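Local structure of pyruvate kinase (3GG8) at residues C[36-41]-C[342-347]; C[126-131]-C[139-144]; C[274-279]-C[308-313]. The protein probably catalyses the last step of glycolysis, transferring the phosphoryl group of phosphoenolpyruvate to ADP to give pyruvate and ATP. All coordinates share one frame; numbering follows the deposited sequence.

Contact 1 of 3, residues C[36-41]-C[342-347]; sequences HRTRIV and DCVMLS
R39 and V41 lend both their N-H and C=O groups to residues 342-346, making four backbone hydrogen bonds. R39 N donates to D342 O at 3.0 Å and V41 N to V344 O at 2.9 Å, the latter almost straight (178°). In return V344 N reaches R39 O and L346 N reaches V41 O. The backbone polar groups of I40, between them, serve the other neighbour, strand 62-68, at N63 and V64. The D342 carboxylate turns elsewhere, to the backbone N of V309 and R452. This parallel pair joins the first and eighth strands of the (β/α)8 barrel and closes it. On the barrel's inner face, C343 SG lies 3.7 Å from R39 CB, while V41 straddles two partners: CG2 rests on C343 CB at 3.9 Å, and CB meets M345 CG at 3.8 Å. A chi1 of -174°, CG anti to the backbone N, sets M345 CG there, and the chain end packs on A312. Outside, I40 CG1 touches V344 CG2 at 4.1 Å, and M363 of helix 356-371 packs on I40 and L346. T38 crosses V344 at about a right angle, its CG2 4.0 Å from V344 CG2, leaving OG1 to bond E371.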
ATOM      1  N   HIS C  36     -26.566   5.747 -16.240  1.00 27.03           N
ATOM      2  CA  HIS C  36     -25.539   6.609 -15.627  1.00 27.42           C
ATOM      3  C   HIS C  36     -25.860   6.894 -14.148  1.00 28.55           C
ATOM      4  O   HIS C  36     -27.036   6.918 -13.744  1.00 27.86           O
ATOM      5  CB  HIS C  36     -25.419   7.925 -16.391  1.00 27.30           C
ATOM      6  CG  HIS C  36     -26.636   8.788 -16.283  1.00 25.90           C
ATOM      7  ND1 HIS C  36     -27.634   8.785 -17.231  1.00 25.22           N
ATOM      8  CD2 HIS C  36     -27.034   9.655 -15.323  1.00 24.31           C
ATOM      9  CE1 HIS C  36     -28.596   9.610 -16.856  1.00 24.40           C
ATOM     10  NE2 HIS C  36     -28.253  10.156 -15.707  1.00 22.97           N
ATOM     11  N   ARG C  37     -24.812   7.114 -13.356  1.00 29.81           N
ATOM     12  CA  ARG C  37     -24.922   7.279 -11.896  1.00 31.31           C
ATOM     13  C   ARG C  37     -25.099   8.731 -11.436  1.00 32.02           C
ATOM     14  O   ARG C  37     -25.823   9.013 -10.470  1.00 33.01           O
ATOM     15  CB  ARG C  37     -23.705   6.637 -11.219  1.00 31.48           C
ATOM     16  CG  ARG C  37     -23.217   5.356 -11.902  1.00 32.17           C
ATOM     17  CD  ARG C  37     -24.162   4.172 -11.666  1.00 35.56           C
ATOM     18  NE  ARG C  37     -24.324   3.892 -10.236  1.00 37.70           N
ATOM     19  CZ  ARG C  37     -23.439   3.236  -9.486  1.00 36.88           C
ATOM     20  NH1 ARG C  37     -22.321   2.771 -10.029  1.00 37.96           N
ATOM     21  NH2 ARG C  37     -23.669   3.046  -8.191  1.00 35.41           N
ATOM     22  N   THR C  38     -24.445   9.655 -12.134  1.00 32.53           N
ATOM     23  CA  THR C  38     -24.600  11.099 -11.896  1.00 32.26           C
ATOM     24  C   THR C  38     -26.068  11.568 -12.023  1.00 32.98           C
ATOM     25  O   THR C  38     -26.783  11.129 -12.918  1.00 33.64           O
ATOM     26  CB  THR C  38     -23.617  11.910 -12.822  1.00 32.20           C
ATOM     27  OG1 THR C  38     -22.287  11.362 -12.708  1.00 30.80           O
ATOM     28  CG2 THR C  38     -23.572  13.367 -12.449  1.00 30.11           C
ATOM     29  N   ARG C  39     -26.513  12.417 -11.092  1.00 32.95           N
ATOM     30  CA  ARG C  39     -27.886  12.935 -11.034  1.00 33.11           C
ATOM     31  C   ARG C  39     -28.034  14.222 -11.863  1.00 33.02           C
ATOM     32  O   ARG C  39     -27.102  15.021 -11.947  1.00 32.65           O
ATOM     33  CB  ARG C  39     -28.209  13.282  -9.583  1.00 33.94           C
ATOM     34  CG  ARG C  39     -28.839  12.205  -8.736  1.00 35.81           C
ATOM     35  CD  ARG C  39     -28.318  10.828  -8.950  1.00 37.66           C
ATOM     36  NE  ARG C  39     -29.012  10.071  -9.993  1.00 39.57           N
ATOM     37  CZ  ARG C  39     -30.256   9.592  -9.913  1.00 40.97           C
ATOM     38  NH1 ARG C  39     -30.742   8.893 -10.923  1.00 39.88           N
ATOM     39  NH2 ARG C  39     -31.025   9.815  -8.850  1.00 43.34           N
ATOM     40  N   ILE C  40     -29.197  14.436 -12.480  1.00 33.15           N
ATOM     41  CA  ILE C  40     -29.356  15.596 -13.372  1.00 32.99           C
ATOM     42  C   ILE C  40     -30.401  16.569 -12.827  1.00 33.69           C
ATOM     43  O   ILE C  40     -31.540  16.174 -12.540  1.00 33.30           O
ATOM     44  CB  ILE C  40     -29.681  15.175 -14.825  1.00 33.05           C
ATOM     45  CG1 ILE C  40     -28.523  14.348 -15.424  1.00 32.36           C
ATOM     46  CG2 ILE C  40     -29.988  16.390 -15.695  1.00 32.16           C
ATOM     47  CD1 ILE C  40     -28.833  13.708 -16.752  1.00 32.71           C
ATOM     48  N   VAL C  41     -29.986  17.828 -12.657  1.00 33.88           N
ATOM     49  CA  VAL C  41     -30.889  18.896 -12.213  1.00 33.82           C
ATOM     50  C   VAL C  41     -31.302  19.767 -13.410  1.00 34.58           C
ATOM     51  O   VAL C  41     -30.447  20.229 -14.190  1.00 32.94           O
ATOM     52  CB  VAL C  41     -30.251  19.770 -11.097  1.00 34.40           C
ATOM     53  CG1 VAL C  41     -31.236  20.836 -10.599  1.00 33.02           C
ATOM     54  CG2 VAL C  41     -29.719  18.891  -9.936  1.00 32.86           C
ATOM     55  N   ASP C 342     -21.919  15.026  -7.630  1.00 35.07           N
ATOM     56  CA  ASP C 342     -23.118  14.233  -7.435  1.00 35.42           C
ATOM     57  C   ASP C 342     -24.126  14.560  -8.501  1.00 35.88           C
ATOM     58  O   ASP C 342     -24.768  13.647  -9.041  1.00 36.42           O
ATOM     59  CB  ASP C 342     -23.731  14.467  -6.049  1.00 35.54           C
ATOM     60  CG  ASP C 342     -22.928  13.800  -4.942  1.00 37.51           C
ATOM     61  OD1 ASP C 342     -23.154  12.597  -4.675  1.00 39.67           O
ATOM     62  OD2 ASP C 342     -22.058  14.475  -4.349  1.00 38.51           O
ATOM     63  N   CYS C 343     -24.269  15.868  -8.782  1.00 35.56           N
ATOM     64  CA  CYS C 343     -25.214  16.402  -9.765  1.00 34.56           C
ATOM     65  C   CYS C 343     -24.563  17.327 -10.783  1.00 34.39           C
ATOM     66  O   CYS C 343     -23.583  18.025 -10.499  1.00 33.21           O
ATOM     67  CB  CYS C 343     -26.347  17.179  -9.093  1.00 35.22           C
ATOM     68  SG  CYS C 343     -27.232  16.308  -7.779  1.00 35.68           S
ATOM     69  N   VAL C 344     -25.134  17.312 -11.982  1.00 34.38           N
ATOM     70  CA  VAL C 344     -24.849  18.296 -13.017  1.00 34.17           C
ATOM     71  C   VAL C 344     -26.161  19.043 -13.300  1.00 33.84           C
ATOM     72  O   VAL C 344     -27.243  18.448 -13.259  1.00 33.96           O
ATOM     73  CB  VAL C 344     -24.250  17.633 -14.285  1.00 34.40           C
ATOM     74  CG1 VAL C 344     -22.780  17.284 -14.059  1.00 33.50           C
ATOM     75  CG2 VAL C 344     -25.048  16.379 -14.676  1.00 36.16           C
ATOM     76  N   MET C 345     -26.073  20.348 -13.545  1.00 33.33           N
ATOM     77  CA  MET C 345     -27.271  21.169 -13.625  1.00 33.45           C
ATOM     78  C   MET C 345     -27.398  21.902 -14.944  1.00 33.35           C
ATOM     79  O   MET C 345     -26.414  22.465 -15.449  1.00 33.49           O
ATOM     80  CB  MET C 345     -27.325  22.170 -12.476  1.00 33.08           C
ATOM     81  CG  MET C 345     -28.623  22.956 -12.412  1.00 33.02           C
ATOM     82  SD  MET C 345     -28.586  24.089 -11.026  1.00 34.08           S
ATOM     83  CE  MET C 345     -28.243  25.640 -11.827  1.00 31.33           C
ATOM     84  N   LEU C 346     -28.616  21.848 -15.491  1.00 33.12           N
ATOM     85  CA  LEU C 346     -29.009  22.613 -16.659  1.00 33.68           C
ATOM     86  C   LEU C 346     -29.799  23.839 -16.222  1.00 34.48           C
ATOM     87  O   LEU C 346     -30.684  23.772 -15.330  1.00 34.18           O
ATOM     88  CB  LEU C 346     -29.811  21.749 -17.646  1.00 33.19           C
ATOM     89  CG  LEU C 346     -29.015  20.565 -18.252  1.00 32.71           C
ATOM     90  CD1 LEU C 346     -29.914  19.555 -18.989  1.00 30.69           C
ATOM     91  CD2 LEU C 346     -27.842  21.018 -19.150  1.00 28.64           C
ATOM     92  N   SER C 347     -29.454  24.974 -16.825  1.00 34.70           N
ATOM     93  CA  SER C 347     -30.116  26.228 -16.479  1.00 35.08           C
ATOM     94  C   SER C 347     -30.989  26.694 -17.627  1.00 34.40           C
ATOM     95  O   SER C 347     -32.098  26.175 -17.792  1.00 34.79           O
ATOM     96  CB  SER C 347     -29.098  27.286 -16.036  1.00 35.06           C
ATOM     97  OG  SER C 347     -28.513  26.888 -14.805  1.00 36.62           O
TER

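Contact 2 of 3, residues C[126-131]-C[139-144]; sequences LKIVTD and TTIACS
K127 and V129 pair with the strand 140-142 in parallel at one margin of the mixed sheet of the B domain, which in pyruvate kinases is inserted into the barrel as a lid over the active site. All the hydrogen bonds are backbone. K127 N takes T139 O and K127 O receives I141 N, each at 2.8 Å; V129 N takes I141 O at 2.7 Å, while C143 N to V129 O is longer and more bent (141°). Most apolar contacts lie on the face of I128 and I141. These two lie side by side and point the same way, CG1 to CG1 at 3.8 Å, while L126 crosses I141 at about a right angle and sets CD1 against its CG2; L120 packs on L126 and I118 on I141. I128 CG2 also meets C143 CB, at 3.5 Å. On the other, more exposed face, K127 and T140 touch through their CB atoms, and the extended lysine makes a cation-pi contact with Y176. V129 CG2, which lies between its backbone N and carbonyl carbon, comes 3.5 Å from I141 O and 4.1 Å from A142 CB. A142 CB also meets the backbone oxygen D131 O, at 3.4 Å.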
ATOM      1  N   LEU C 126     -14.293  56.615 -15.094  1.00 31.65           N
ATOM      2  CA  LEU C 126     -15.721  56.442 -14.804  1.00 31.14           C
ATOM      3  C   LEU C 126     -16.043  56.643 -13.320  1.00 30.82           C
ATOM      4  O   LEU C 126     -15.567  55.898 -12.458  1.00 30.70           O
ATOM      5  CB  LEU C 126     -16.214  55.066 -15.260  1.00 31.12           C
ATOM      6  CG  LEU C 126     -17.630  54.586 -14.902  1.00 31.62           C
ATOM      7  CD1 LEU C 126     -18.724  55.440 -15.553  1.00 30.47           C
ATOM      8  CD2 LEU C 126     -17.780  53.122 -15.311  1.00 30.70           C
ATOM      9  N   LYS C 127     -16.852  57.656 -13.035  1.00 29.95           N
ATOM     10  CA  LYS C 127     -17.356  57.876 -11.696  1.00 29.66           C
ATOM     11  C   LYS C 127     -18.549  56.957 -11.477  1.00 29.59           C
ATOM     12  O   LYS C 127     -19.445  56.887 -12.320  1.00 29.67           O
ATOM     13  CB  LYS C 127     -17.759  59.344 -11.524  1.00 29.79           C
ATOM     14  CG  LYS C 127     -18.167  59.739 -10.116  1.00 29.24           C
ATOM     15  CD  LYS C 127     -18.067  61.242  -9.981  1.00 30.82           C
ATOM     16  CE  LYS C 127     -18.864  61.766  -8.796  1.00 31.56           C
ATOM     17  NZ  LYS C 127     -18.626  63.245  -8.648  1.00 29.97           N
ATOM     18  N   ILE C 128     -18.547  56.224 -10.365  1.00 29.22           N
ATOM     19  CA  ILE C 128     -19.724  55.461  -9.984  1.00 28.49           C
ATOM     20  C   ILE C 128     -20.294  56.015  -8.695  1.00 28.43           C
ATOM     21  O   ILE C 128     -19.654  55.954  -7.655  1.00 28.46           O
ATOM     22  CB  ILE C 128     -19.439  53.955  -9.863  1.00 28.54           C
ATOM     23  CG1 ILE C 128     -18.909  53.409 -11.189  1.00 28.28           C
ATOM     24  CG2 ILE C 128     -20.718  53.184  -9.427  1.00 27.52           C
ATOM     25  CD1 ILE C 128     -18.522  51.954 -11.130  1.00 27.47           C
ATOM     26  N   VAL C 129     -21.508  56.549  -8.775  1.00 29.02           N
ATOM     27  CA  VAL C 129     -22.151  57.210  -7.629  1.00 29.38           C
ATOM     28  C   VAL C 129     -23.170  56.319  -6.914  1.00 30.36           C
ATOM     29  O   VAL C 129     -23.621  55.306  -7.459  1.00 29.92           O
ATOM     30  CB  VAL C 129     -22.828  58.568  -8.020  1.00 29.15           C
ATOM     31  CG1 VAL C 129     -21.854  59.489  -8.779  1.00 28.40           C
ATOM     32  CG2 VAL C 129     -24.122  58.347  -8.816  1.00 29.07           C
ATOM     33  N   THR C 130     -23.533  56.737  -5.703  1.00 31.15           N
ATOM     34  CA  THR C 130     -24.446  56.015  -4.835  1.00 32.77           C
ATOM     35  C   THR C 130     -25.913  56.516  -4.961  1.00 33.54           C
ATOM     36  O   THR C 130     -26.839  55.832  -4.536  1.00 33.56           O
ATOM     37  CB  THR C 130     -23.918  56.076  -3.357  1.00 33.13           C
ATOM     38  OG1 THR C 130     -23.005  54.989  -3.117  1.00 33.21           O
ATOM     39  CG2 THR C 130     -25.051  56.015  -2.339  1.00 34.30           C
ATOM     40  N   ASP C 131     -26.119  57.698  -5.546  1.00 34.54           N
ATOM     41  CA  ASP C 131     -27.474  58.221  -5.813  1.00 35.45           C
ATOM     42  C   ASP C 131     -28.096  57.498  -7.006  1.00 35.78           C
ATOM     43  O   ASP C 131     -27.739  57.756  -8.156  1.00 35.72           O
ATOM     44  CB  ASP C 131     -27.446  59.744  -6.051  1.00 35.97           C
ATOM     45  CG  ASP C 131     -28.841  60.346  -6.284  1.00 36.04           C
ATOM     46  OD1 ASP C 131     -28.925  61.569  -6.522  1.00 38.36           O
ATOM     47  OD2 ASP C 131     -29.848  59.623  -6.227  1.00 34.83           O
ATOM     48  N   THR C 139     -19.381  59.402 -18.552  1.00 36.37           N
ATOM     49  CA  THR C 139     -18.438  59.747 -17.484  1.00 36.06           C
ATOM     50  C   THR C 139     -18.856  59.276 -16.075  1.00 36.19           C
ATOM     51  O   THR C 139     -17.997  58.872 -15.282  1.00 36.15           O
ATOM     52  CB  THR C 139     -18.191  61.263 -17.427  1.00 36.39           C
ATOM     53  OG1 THR C 139     -19.237  61.898 -16.678  1.00 35.98           O
ATOM     54  CG2 THR C 139     -18.102  61.865 -18.845  1.00 36.23           C
ATOM     55  N   THR C 140     -20.152  59.366 -15.758  1.00 35.87           N
ATOM     56  CA  THR C 140     -20.663  58.989 -14.432  1.00 35.44           C
ATOM     57  C   THR C 140     -21.906  58.091 -14.490  1.00 35.00           C
ATOM     58  O   THR C 140     -22.829  58.352 -15.253  1.00 34.73           O
ATOM     59  CB  THR C 140     -20.871  60.234 -13.486  1.00 35.77           C
ATOM     60  OG1 THR C 140     -21.964  60.009 -12.581  1.00 35.76           O
ATOM     61  CG2 THR C 140     -21.126  61.515 -14.257  1.00 36.23           C
ATOM     62  N   ILE C 141     -21.909  57.026 -13.689  1.00 34.77           N
ATOM     63  CA  ILE C 141     -23.062  56.125 -13.578  1.00 34.52           C
ATOM     64  C   ILE C 141     -23.476  55.875 -12.120  1.00 34.36           C
ATOM     65  O   ILE C 141     -22.706  56.151 -11.193  1.00 34.22           O
ATOM     66  CB  ILE C 141     -22.847  54.759 -14.346  1.00 34.45           C
ATOM     67  CG1 ILE C 141     -21.774  53.887 -13.693  1.00 34.25           C
ATOM     68  CG2 ILE C 141     -22.538  54.993 -15.834  1.00 35.06           C
ATOM     69  CD1 ILE C 141     -21.812  52.422 -14.170  1.00 34.72           C
ATOM     70  N   ALA C 142     -24.686  55.348 -11.928  1.00 33.98           N
ATOM     71  CA  ALA C 142     -25.203  55.011 -10.596  1.00 33.76           C
ATOM     72  C   ALA C 142     -25.135  53.513 -10.329  1.00 33.89           C
ATOM     73  O   ALA C 142     -25.175  52.708 -11.262  1.00 33.61           O
ATOM     74  CB  ALA C 142     -26.612  55.501 -10.446  1.00 33.82           C
ATOM     75  N   CYS C 143     -25.028  53.156  -9.051  1.00 34.00           N
ATOM     76  CA  CYS C 143     -24.958  51.767  -8.597  1.00 34.20           C
ATOM     77  C   CYS C 143     -25.947  51.553  -7.441  1.00 34.12           C
ATOM     78  O   CYS C 143     -26.011  52.372  -6.526  1.00 34.62           O
ATOM     79  CB  CYS C 143     -23.524  51.440  -8.167  1.00 34.16           C
ATOM     80  SG  CYS C 143     -23.303  49.948  -7.172  1.00 34.29           S
ATOM     81  N   SER C 144     -26.703  50.456  -7.481  1.00 34.16           N
ATOM     82  CA  SER C 144     -27.780  50.201  -6.505  1.00 34.27           C
ATOM     83  C   SER C 144     -27.296  49.947  -5.079  1.00 34.10           C
ATOM     84  O   SER C 144     -28.076  50.034  -4.124  1.00 33.69           O
ATOM     85  CB  SER C 144     -28.627  49.020  -6.960  1.00 34.05           C
ATOM     86  OG  SER C 144     -27.853  47.839  -6.953  1.00 35.73           O
TER

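Contact 3 of 3, residues C[274-279]-C[308-313]; sequences GIMIAR and PVITAT
I275 and I277 bind strand 275-278 in parallel to strand 309-312; these are the sixth and seventh strands of the (β/α)8 barrel, linked through helix 288-305 as a β-α-β crossover. The body of the pair is dense. I310 N meets I275 O at 2.7 Å and I277 N meets I310 O at 2.8 Å. On the side of helix 288-305, I277 CD1 presses on V309 CG2 at 3.5 Å, carried there by an extended chi2 (170°), with M298 and I299 packed on I277. Inside the barrel, M276 lays CG against A312 CB at 3.8 Å and bends at chi3, which brings CE to I310 CD1. The pairing slackens near the partly exposed T313: A312 N to I277 O is bent to 149°, and R279 N to A312 O is only weak. Here the R279 side chain adds bonds to the backbone, that from NE to A312 O being weak. T311 CG2 lies over one face of the guanidinium, which D332 pairs as a salt bridge; R327 of the second subunit comes close as a like charge. T313 OG1 donates to A312 O. R279 grips T313 side-on, NE at 3.1 Å and NH2 at 3.0 Å both meeting T313 O in the guanidinium plane.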
ATOM      1  N   GLY C 274     -25.552  20.189   1.583  1.00 33.90           N
ATOM      2  CA  GLY C 274     -24.888  19.986   0.293  1.00 33.91           C
ATOM      3  C   GLY C 274     -24.548  21.335  -0.303  1.00 33.77           C
ATOM      4  O   GLY C 274     -24.918  22.368   0.256  1.00 33.73           O
ATOM      5  N   ILE C 275     -23.848  21.324  -1.433  1.00 33.58           N
ATOM      6  CA  ILE C 275     -23.298  22.543  -2.030  1.00 33.53           C
ATOM      7  C   ILE C 275     -23.679  22.650  -3.511  1.00 33.30           C
ATOM      8  O   ILE C 275     -23.764  21.634  -4.215  1.00 33.13           O
ATOM      9  CB  ILE C 275     -21.721  22.600  -1.857  1.00 33.75           C
ATOM     10  CG1 ILE C 275     -21.306  22.796  -0.383  1.00 33.50           C
ATOM     11  CG2 ILE C 275     -21.049  23.645  -2.802  1.00 32.26           C
ATOM     12  CD1 ILE C 275     -21.914  24.035   0.327  1.00 35.24           C
ATOM     13  N   MET C 276     -23.920  23.878  -3.971  1.00 33.02           N
ATOM     14  CA  MET C 276     -24.010  24.152  -5.397  1.00 33.27           C
ATOM     15  C   MET C 276     -22.855  25.085  -5.790  1.00 34.11           C
ATOM     16  O   MET C 276     -22.687  26.163  -5.209  1.00 34.82           O
ATOM     17  CB  MET C 276     -25.384  24.725  -5.772  1.00 33.00           C
ATOM     18  CG  MET C 276     -25.535  25.028  -7.260  1.00 32.54           C
ATOM     19  SD  MET C 276     -27.091  25.760  -7.763  1.00 34.19           S
ATOM     20  CE  MET C 276     -28.307  24.591  -7.113  1.00 30.70           C
ATOM     21  N   ILE C 277     -22.025  24.630  -6.728  1.00 34.38           N
ATOM     22  CA  ILE C 277     -20.898  25.400  -7.229  1.00 35.00           C
ATOM     23  C   ILE C 277     -21.342  26.196  -8.469  1.00 35.94           C
ATOM     24  O   ILE C 277     -21.653  25.612  -9.510  1.00 36.81           O
ATOM     25  CB  ILE C 277     -19.713  24.463  -7.598  1.00 35.34           C
ATOM     26  CG1 ILE C 277     -19.322  23.569  -6.417  1.00 34.02           C
ATOM     27  CG2 ILE C 277     -18.499  25.265  -8.157  1.00 35.08           C
ATOM     28  CD1 ILE C 277     -18.337  22.480  -6.784  1.00 35.03           C
ATOM     29  N   ALA C 278     -21.400  27.523  -8.344  1.00 36.26           N
ATOM     30  CA  ALA C 278     -21.781  28.400  -9.449  1.00 35.72           C
ATOM     31  C   ALA C 278     -20.522  28.937 -10.114  1.00 35.46           C
ATOM     32  O   ALA C 278     -20.049  30.032  -9.766  1.00 35.34           O
ATOM     33  CB  ALA C 278     -22.655  29.550  -8.949  1.00 35.93           C
ATOM     34  N   ARG C 279     -19.996  28.169 -11.074  1.00 34.78           N
ATOM     35  CA  ARG C 279     -18.743  28.503 -11.762  1.00 34.41           C
ATOM     36  C   ARG C 279     -18.750  29.855 -12.445  1.00 34.19           C
ATOM     37  O   ARG C 279     -17.800  30.599 -12.303  1.00 34.39           O
ATOM     38  CB  ARG C 279     -18.362  27.441 -12.808  1.00 34.88           C
ATOM     39  CG  ARG C 279     -17.955  26.090 -12.249  1.00 33.16           C
ATOM     40  CD  ARG C 279     -19.088  25.089 -12.411  1.00 32.30           C
ATOM     41  NE  ARG C 279     -19.562  25.000 -13.793  1.00 30.53           N
ATOM     42  CZ  ARG C 279     -18.965  24.299 -14.754  1.00 33.46           C
ATOM     43  NH1 ARG C 279     -17.855  23.613 -14.508  1.00 30.50           N
ATOM     44  NH2 ARG C 279     -19.488  24.283 -15.976  1.00 35.56           N
ATOM     45  N   PRO C 308     -24.021  15.895  -0.909  1.00 33.89           N
ATOM     46  CA  PRO C 308     -24.128  16.055  -2.365  1.00 33.53           C
ATOM     47  C   PRO C 308     -23.604  17.394  -2.865  1.00 33.84           C
ATOM     48  O   PRO C 308     -23.827  18.417  -2.231  1.00 33.84           O
ATOM     49  CB  PRO C 308     -25.633  15.971  -2.614  1.00 33.53           C
ATOM     50  CG  PRO C 308     -26.251  16.322  -1.294  1.00 33.26           C
ATOM     51  CD  PRO C 308     -25.347  15.764  -0.273  1.00 33.25           C
ATOM     52  N   VAL C 309     -22.912  17.380  -4.000  1.00 33.88           N
ATOM     53  CA  VAL C 309     -22.433  18.614  -4.631  1.00 33.38           C
ATOM     54  C   VAL C 309     -23.059  18.737  -6.026  1.00 33.09           C
ATOM     55  O   VAL C 309     -23.108  17.749  -6.780  1.00 33.48           O
ATOM     56  CB  VAL C 309     -20.853  18.708  -4.655  1.00 33.77           C
ATOM     57  CG1 VAL C 309     -20.219  17.574  -5.433  1.00 32.26           C
ATOM     58  CG2 VAL C 309     -20.356  20.090  -5.159  1.00 32.96           C
ATOM     59  N   ILE C 310     -23.585  19.922  -6.336  1.00 32.01           N
ATOM     60  CA  ILE C 310     -24.094  20.232  -7.684  1.00 31.47           C
ATOM     61  C   ILE C 310     -23.149  21.187  -8.436  1.00 31.73           C
ATOM     62  O   ILE C 310     -22.754  22.212  -7.916  1.00 31.02           O
ATOM     63  CB  ILE C 310     -25.506  20.866  -7.638  1.00 31.58           C
ATOM     64  CG1 ILE C 310     -26.428  20.072  -6.693  1.00 30.44           C
ATOM     65  CG2 ILE C 310     -26.111  21.034  -9.059  1.00 29.33           C
ATOM     66  CD1 ILE C 310     -27.672  20.852  -6.316  1.00 33.84           C
ATOM     67  N   THR C 311     -22.802  20.816  -9.659  1.00 32.14           N
ATOM     68  CA  THR C 311     -22.035  21.659 -10.558  1.00 33.35           C
ATOM     69  C   THR C 311     -22.988  22.402 -11.514  1.00 33.73           C
ATOM     70  O   THR C 311     -23.718  21.787 -12.305  1.00 33.36           O
ATOM     71  CB  THR C 311     -20.991  20.811 -11.329  1.00 33.31           C
ATOM     72  OG1 THR C 311     -20.183  20.105 -10.376  1.00 34.04           O
ATOM     73  CG2 THR C 311     -20.092  21.683 -12.186  1.00 32.23           C
ATOM     74  N   ALA C 312     -22.957  23.728 -11.430  1.00 34.05           N
ATOM     75  CA  ALA C 312     -23.942  24.559 -12.086  1.00 34.84           C
ATOM     76  C   ALA C 312     -23.299  25.640 -12.955  1.00 35.60           C
ATOM     77  O   ALA C 312     -22.133  26.009 -12.754  1.00 36.15           O
ATOM     78  CB  ALA C 312     -24.880  25.182 -11.042  1.00 34.38           C
ATOM     79  N   THR C 313     -24.085  26.120 -13.923  1.00 35.74           N
ATOM     80  CA  THR C 313     -23.772  27.246 -14.804  1.00 35.33           C
ATOM     81  C   THR C 313     -22.733  26.885 -15.839  1.00 36.00           C
ATOM     82  O   THR C 313     -21.872  26.025 -15.615  1.00 36.19           O
ATOM     83  CB  THR C 313     -23.325  28.540 -14.066  1.00 35.17           C
ATOM     84  OG1 THR C 313     -21.934  28.455 -13.756  1.00 35.29           O
ATOM     85  CG2 THR C 313     -24.132  28.785 -12.796  1.00 34.97           C
TER

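Contacts 1 and 3 belong to one closed barrel and are adjacent in it, their centres about 10 Å apart: strand 309-312 neighbours strand 343-346, with C343 N 3.0 Å from V309 O. Both are buried. Contact 2 belongs to a separate sheet, its centre about 40 Å from that of contact 1, and is only partly buried, with K127 and T140 on its more exposed face. All three are parallel pairs, each with four backbone hydrogen bonds, contact 3 having a weak fifth. Contact 3 alone adds side-chain hydrogen bonds between its two segments, just past the strand ends; elsewhere polar groups find outside partners, T38 E371 and D342 V309 in contact 1, K127 Y176 in contact 2.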